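Local coordinates for 16 kDa beta-galactoside-binding lectin (Gallus gallus, PDB 1QMJ), which binds beta-galactosides as a homodimeric galectin and may take part in regulating differentiation, at residues 24-29 against 46-51; 42-47 against 57-62. All blocks are in the same frame, centred on the assembly; numbering follows the deposited sequence.

Contact 1: 24-29 against 46-51; sequences SDAKGF and PRFDCH
A single backbone bridge between G28 and R47 joins the loop leading into strand 29-33 to the end of strand 39-47, where that strand gives way to a corner at F48 and D49. The carbonyl oxygen of K27 grips this corner by accepting two amides at once: D49 N lies 3.1 Å from K27 O and gives a nearly straight bond (N-H...O 166°), while F48 N, 3.0 Å from K27 O, gives a more bent one. Both donors arrive on the same face of the K27 carbonyl plane, and C50 CB packs near the same oxygen. Two residues on, F29 N donates to P46 O at 3.2 Å. G28 CA lies 3.2 Å from P46 O, and a beta carbon at this position would clash with that oxygen, so the lack of a side chain lets the backbones come this near.

Two aromatic rings, F29 and F48, pack beside this bridge at the edge of the galectin beta-sandwich. F29 holds CG in the crowded position between backbone N and carbonyl carbon (chi1 65°), which brings its ring against the pyrrolidine of P46. P46 CG sits over one face of the F29 ring, offset toward the rim, in a CH-pi contact whose exact closeness is doubtful. The F48 ring instead presents an edge to the loop backbone, with CD2 3.8 Å from G28 CA; A26 CB also lies 3.8 Å from F48 CD2. CE2 of F48 in turn lies at the edge of the F29 ring. Beyond the two segments, F29 stacks with F124 and F48 meets F76 edge-to-face. D123 holds the loop from another side: its carboxylate accepts from K27 N, and its backbone is hydrogen-bonded to that of G28.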
loop_
_atom_site.group_PDB
_atom_site.type_symbol
_atom_site.label_atom_id
_atom_site.label_comp_id
_atom_site.label_asym_id
_atom_site.label_seq_id
_atom_site.Cartn_x
_atom_site.Cartn_y
_atom_site.Cartn_z
ATOM N N SER A 24 3.731 9.875 -19.434
ATOM C CA SER A 24 4.095 10.131 -20.846
ATOM C C SER A 24 5.201 11.200 -20.999
ATOM O O SER A 24 5.414 11.750 -22.088
ATOM C CB SER A 24 2.869 10.616 -21.618
ATOM O OG SER A 24 1.916 9.569 -21.712
ATOM N N ASP A 25 5.887 11.476 -19.913
ATOM C CA ASP A 25 6.990 12.467 -19.902
ATOM C C ASP A 25 7.889 12.203 -18.706
ATOM O O ASP A 25 8.504 13.123 -18.149
ATOM C CB ASP A 25 6.429 13.883 -19.804
ATOM C CG ASP A 25 5.248 13.986 -18.844
ATOM O OD1 ASP A 25 4.096 13.526 -19.194
ATOM O OD2 ASP A 25 5.406 14.531 -17.686
ATOM N N ALA A 26 7.928 10.945 -18.363
ATOM C CA ALA A 26 8.699 10.449 -17.233
ATOM C C ALA A 26 10.203 10.630 -17.441
ATOM O O ALA A 26 10.756 10.252 -18.486
ATOM C CB ALA A 26 8.433 8.955 -17.038
ATOM N N LYS A 27 10.803 11.213 -16.420
ATOM C CA LYS A 27 12.250 11.433 -16.358
ATOM C C LYS A 27 12.870 10.121 -15.926
ATOM O O LYS A 27 13.996 9.783 -16.318
ATOM C CB LYS A 27 12.587 12.489 -15.306
ATOM C CG LYS A 27 12.457 13.934 -15.764
ATOM C CD LYS A 27 12.960 14.894 -14.682
ATOM C CE LYS A 27 13.001 16.354 -15.108
ATOM N NZ LYS A 27 13.600 17.220 -14.079
ATOM N N GLY A 28 12.055 9.466 -15.124
ATOM C CA GLY A 28 12.333 8.173 -14.521
ATOM C C GLY A 28 11.515 8.055 -13.234
ATOM O O GLY A 28 10.858 9.012 -12.801
ATOM N N PHE A 29 11.570 6.887 -12.664
ATOM C CA PHE A 29 10.884 6.584 -11.406
ATOM C C PHE A 29 11.738 5.591 -10.649
ATOM O O PHE A 29 12.720 5.061 -11.189
ATOM C CB PHE A 29 9.483 6.009 -11.666
ATOM C CG PHE A 29 9.492 4.660 -12.375
ATOM C CD1 PHE A 29 9.587 4.612 -13.767
ATOM C CD2 PHE A 29 9.401 3.477 -11.632
ATOM C CE1 PHE A 29 9.595 3.376 -14.421
ATOM C CE2 PHE A 29 9.408 2.240 -12.285
ATOM C CZ PHE A 29 9.505 2.190 -13.682
ATOM N N PRO A 46 14.667 2.978 -12.972
ATOM C CA PRO A 46 14.734 3.145 -14.425
ATOM C C PRO A 46 14.771 4.651 -14.761
ATOM O O PRO A 46 13.883 5.427 -14.270
ATOM C CB PRO A 46 13.463 2.488 -14.921
ATOM C CG PRO A 46 12.697 1.971 -13.704
ATOM C CD PRO A 46 13.471 2.302 -12.463
ATOM N N ARG A 47 15.760 5.042 -15.570
ATOM C CA ARG A 47 15.957 6.461 -15.983
ATOM C C ARG A 47 15.848 6.647 -17.492
ATOM O O ARG A 47 16.633 6.088 -18.265
ATOM C CB ARG A 47 17.346 6.947 -15.602
ATOM C CG ARG A 47 17.675 6.735 -14.143
ATOM C CD ARG A 47 18.987 7.384 -13.751
ATOM N NE ARG A 47 19.373 7.080 -12.383
ATOM C CZ ARG A 47 20.312 7.739 -11.718
ATOM N NH1 ARG A 47 20.975 8.750 -12.295
ATOM N NH2 ARG A 47 20.664 7.459 -10.460
ATOM N N PHE A 48 14.877 7.441 -17.884
ATOM C CA PHE A 48 14.652 7.744 -19.302
ATOM C C PHE A 48 15.663 8.806 -19.728
ATOM O O PHE A 48 16.399 8.630 -20.706
ATOM C CB PHE A 48 13.223 8.233 -19.491
ATOM C CG PHE A 48 12.221 7.101 -19.283
ATOM C CD1 PHE A 48 11.972 6.194 -20.318
ATOM C CD2 PHE A 48 11.559 6.968 -18.057
ATOM C CE1 PHE A 48 11.062 5.149 -20.127
ATOM C CE2 PHE A 48 10.649 5.923 -17.866
ATOM C CZ PHE A 48 10.401 5.013 -18.901
ATOM N N ASP A 49 15.658 9.865 -18.967
ATOM C CA ASP A 49 16.559 11.004 -19.149
ATOM C C ASP A 49 16.634 11.740 -17.828
ATOM O O ASP A 49 15.931 12.736 -17.612
ATOM C CB ASP A 49 16.044 11.934 -20.242
ATOM C CG ASP A 49 17.141 12.847 -20.799
ATOM O OD1 ASP A 49 18.163 13.146 -20.068
ATOM O OD2 ASP A 49 17.047 13.315 -21.997
ATOM N N CYS A 50 17.489 11.207 -16.990
ATOM C CA CYS A 50 17.702 11.723 -15.647
ATOM C C CYS A 50 19.180 11.619 -15.258
ATOM O O CYS A 50 19.795 10.552 -15.371
ATOM C CB CYS A 50 16.865 10.890 -14.668
ATOM S SG CYS A 50 16.518 11.753 -13.062
ATOM N N HIS A 51 19.692 12.745 -14.814
ATOM C CA HIS A 51 21.084 12.881 -14.354
ATOM C C HIS A 51 22.097 12.396 -15.403
ATOM O O HIS A 51 23.063 11.690 -15.081
ATOM C CB HIS A 51 21.292 12.060 -13.085
ATOM C CG HIS A 51 20.392 12.513 -11.938
ATOM N ND1 HIS A 51 20.116 13.857 -11.711
ATOM C CD2 HIS A 51 19.723 11.820 -10.980
ATOM C CE1 HIS A 51 19.318 13.941 -10.662
ATOM N NE2 HIS A 51 19.075 12.735 -10.215
#

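Contact 2: 42-47 against 57-62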
loop_
_atom_site.group_PDB
_atom_site.type_symbol
_atom_site.label_atom_id
_atom_site.label_comp_id
_atom_site.label_asym_id
_atom_site.label_seq_id
_atom_site.Cartn_x
_atom_site.Cartn_y
_atom_site.Cartn_z
ATOM N N LEU A 42 17.088 -2.479 -1.967
ATOM C CA LEU A 42 17.153 -2.227 -3.405
ATOM C C LEU A 42 16.449 -0.931 -3.823
ATOM O O LEU A 42 15.310 -0.651 -3.408
ATOM C CB LEU A 42 16.489 -3.365 -4.159
ATOM C CG LEU A 42 16.244 -3.029 -5.623
ATOM C CD1 LEU A 42 17.539 -2.877 -6.423
ATOM C CD2 LEU A 42 15.426 -4.096 -6.345
ATOM N N HIS A 43 17.185 -0.204 -4.645
ATOM C CA HIS A 43 16.751 1.067 -5.226
ATOM C C HIS A 43 16.683 0.915 -6.751
ATOM O O HIS A 43 17.634 1.261 -7.468
ATOM C CB HIS A 43 17.744 2.183 -4.872
ATOM C CG HIS A 43 17.384 3.532 -5.510
ATOM N ND1 HIS A 43 18.238 4.179 -6.400
ATOM C CD2 HIS A 43 16.290 4.332 -5.388
ATOM C CE1 HIS A 43 17.662 5.307 -6.777
ATOM N NE2 HIS A 43 16.500 5.413 -6.183
ATOM N N PHE A 44 15.549 0.387 -7.189
ATOM C CA PHE A 44 15.257 0.162 -8.620
ATOM C C PHE A 44 14.870 1.499 -9.231
ATOM O O PHE A 44 13.791 2.042 -8.953
ATOM C CB PHE A 44 14.111 -0.830 -8.753
ATOM C CG PHE A 44 13.905 -1.298 -10.184
ATOM C CD1 PHE A 44 14.830 -2.165 -10.771
ATOM C CD2 PHE A 44 12.792 -0.857 -10.903
ATOM C CE1 PHE A 44 14.640 -2.595 -12.087
ATOM C CE2 PHE A 44 12.601 -1.287 -12.219
ATOM C CZ PHE A 44 13.526 -2.157 -12.812
ATOM N N ASN A 45 15.750 2.012 -10.063
ATOM C CA ASN A 45 15.539 3.334 -10.641
ATOM C C ASN A 45 15.665 3.414 -12.176
ATOM O O ASN A 45 16.689 3.864 -12.711
ATOM C CB ASN A 45 16.581 4.274 -10.054
ATOM C CG ASN A 45 16.408 5.710 -10.496
ATOM O OD1 ASN A 45 17.367 6.475 -10.459
ATOM N ND2 ASN A 45 15.230 6.127 -10.915
ATOM N N PRO A 46 14.667 2.978 -12.972
ATOM C CA PRO A 46 14.734 3.145 -14.425
ATOM C C PRO A 46 14.771 4.651 -14.761
ATOM O O PRO A 46 13.883 5.427 -14.270
ATOM C CB PRO A 46 13.463 2.488 -14.921
ATOM C CG PRO A 46 12.697 1.971 -13.704
ATOM C CD PRO A 46 13.471 2.302 -12.463
ATOM N N ARG A 47 15.760 5.042 -15.570
ATOM C CA ARG A 47 15.957 6.461 -15.983
ATOM C C ARG A 47 15.848 6.647 -17.492
ATOM O O ARG A 47 16.633 6.088 -18.265
ATOM C CB ARG A 47 17.346 6.947 -15.602
ATOM C CG ARG A 47 17.675 6.735 -14.143
ATOM C CD ARG A 47 18.987 7.384 -13.751
ATOM N NE ARG A 47 19.373 7.080 -12.383
ATOM C CZ ARG A 47 20.312 7.739 -11.718
ATOM N NH1 ARG A 47 20.975 8.750 -12.295
ATOM N NH2 ARG A 47 20.664 7.459 -10.460
ATOM N N VAL A 57 18.609 1.562 -16.479
ATOM C CA VAL A 57 18.118 1.107 -15.184
ATOM C C VAL A 57 19.291 1.069 -14.221
ATOM O O VAL A 57 20.307 0.410 -14.478
ATOM C CB VAL A 57 17.509 -0.297 -15.278
ATOM C CG1 VAL A 57 17.198 -0.901 -13.903
ATOM C CG2 VAL A 57 16.190 -0.336 -16.052
ATOM N N VAL A 58 19.136 1.783 -13.141
ATOM C CA VAL A 58 20.159 1.842 -12.106
ATOM C C VAL A 58 19.637 1.148 -10.858
ATOM O O VAL A 58 18.512 1.401 -10.414
ATOM C CB VAL A 58 20.506 3.300 -11.768
ATOM C CG1 VAL A 58 21.560 3.423 -10.664
ATOM C CG2 VAL A 58 21.069 4.080 -12.960
ATOM N N CYS A 59 20.471 0.282 -10.339
ATOM C CA CYS A 59 20.176 -0.482 -9.124
ATOM C C CYS A 59 21.223 -0.132 -8.085
ATOM O O CYS A 59 22.404 0.039 -8.404
ATOM C CB CYS A 59 20.219 -1.984 -9.413
ATOM S SG CYS A 59 18.821 -2.563 -10.494
ATOM N N ASN A 60 20.782 -0.029 -6.859
ATOM C CA ASN A 60 21.677 0.322 -5.762
ATOM C C ASN A 60 21.028 0.042 -4.420
ATOM O O ASN A 60 19.803 -0.099 -4.317
ATOM C CB ASN A 60 22.005 1.819 -5.841
ATOM C CG ASN A 60 23.357 2.181 -5.230
ATOM O OD1 ASN A 60 23.959 1.361 -4.541
ATOM N ND2 ASN A 60 23.877 3.376 -5.444
ATOM N N SER A 61 21.884 -0.033 -3.435
ATOM C CA SER A 61 21.477 -0.248 -2.057
ATOM C C SER A 61 21.796 1.028 -1.293
ATOM O O SER A 61 22.443 1.941 -1.821
ATOM C CB SER A 61 22.224 -1.445 -1.448
ATOM O OG SER A 61 23.623 -1.311 -1.644
ATOM N N LYS A 62 21.336 1.064 -0.083
ATOM C CA LYS A 62 21.537 2.205 0.804
ATOM C C LYS A 62 21.544 1.701 2.230
ATOM O O LYS A 62 20.662 0.939 2.638
ATOM C CB LYS A 62 20.401 3.210 0.600
ATOM C CG LYS A 62 20.721 4.611 1.122
ATOM C CD LYS A 62 19.569 5.594 0.905
ATOM C CE LYS A 62 19.996 7.056 1.011
ATOM N NZ LYS A 62 18.926 7.992 0.635
#
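R47 reaches over V58, laying one face of its guanidinium on a valine methyl: V58 CG2 is 3.5 Å from R47 NE and also touches CD and CZ of the arginine. CG of R47 is anti to its carbonyl carbon (chi1 -53°), and the chain then runs extended to NE, which carries the planar group back across strand 57-59. N45 OD1 receives a weak hydrogen bond from R47 NE at 2.8 Å, while N45 ND2 is held by F29 O on the other neighbouring strand. NH1 of R47 makes its salt bridge with D53; together its partners should limit rotation of the guanidinium.

H43, N45 and R47 are the polar positions of the H-x-N-P-R signature (residues 43-47), which in galectins lines the galactoside site and probably does so here. They share a sheet face with V58 and N60, and the N60 amide donates to G68 O in the predicted sugar-binding segment. The strands run antiparallel, their axes at 161°. N45 and V58 form a hydrogen-bonded pair, with N45 N to V58 O at 2.9 Å and a return bond from V58 N to N45 O. H43 N donates to N60 O at 2.6 Å.

F44, P46, V57 and C59 point to the reverse face, into the sandwich. The F44 ring slants across the V57 side chain, its CE1 3.6 Å from V57 CG1. C59 SG approaches the same ring obliquely, 4.0 Å from F44 CD1, as a sulfur-aromatic contact. V57 CG2 turns toward P46 CB, and L42 CD1 meets C59 CB at 4.1 Å. From the opposing sheet, V97 and F104 pack against F44.

Overall arrangement
Contacts 1 and 2 have centres about 13 Å apart and meet on strand 39-47, sharing P46 and R47. Along the chain the order is 24-29, 42-47, the overlapping 46-51, then 57-62. Contact 1 lies at the end of the strand, where the loop before 29-33 fastens its exit; contact 2 lies deeper in the same antiparallel sheet, on the side facing strand 56-63. N45 ND2 links them through a probable hydrogen bond to F29 O at 2.7 Å. The residues of the galectin signature are thus held from both neighbouring strands, on the face that in galectins receives the galactoside.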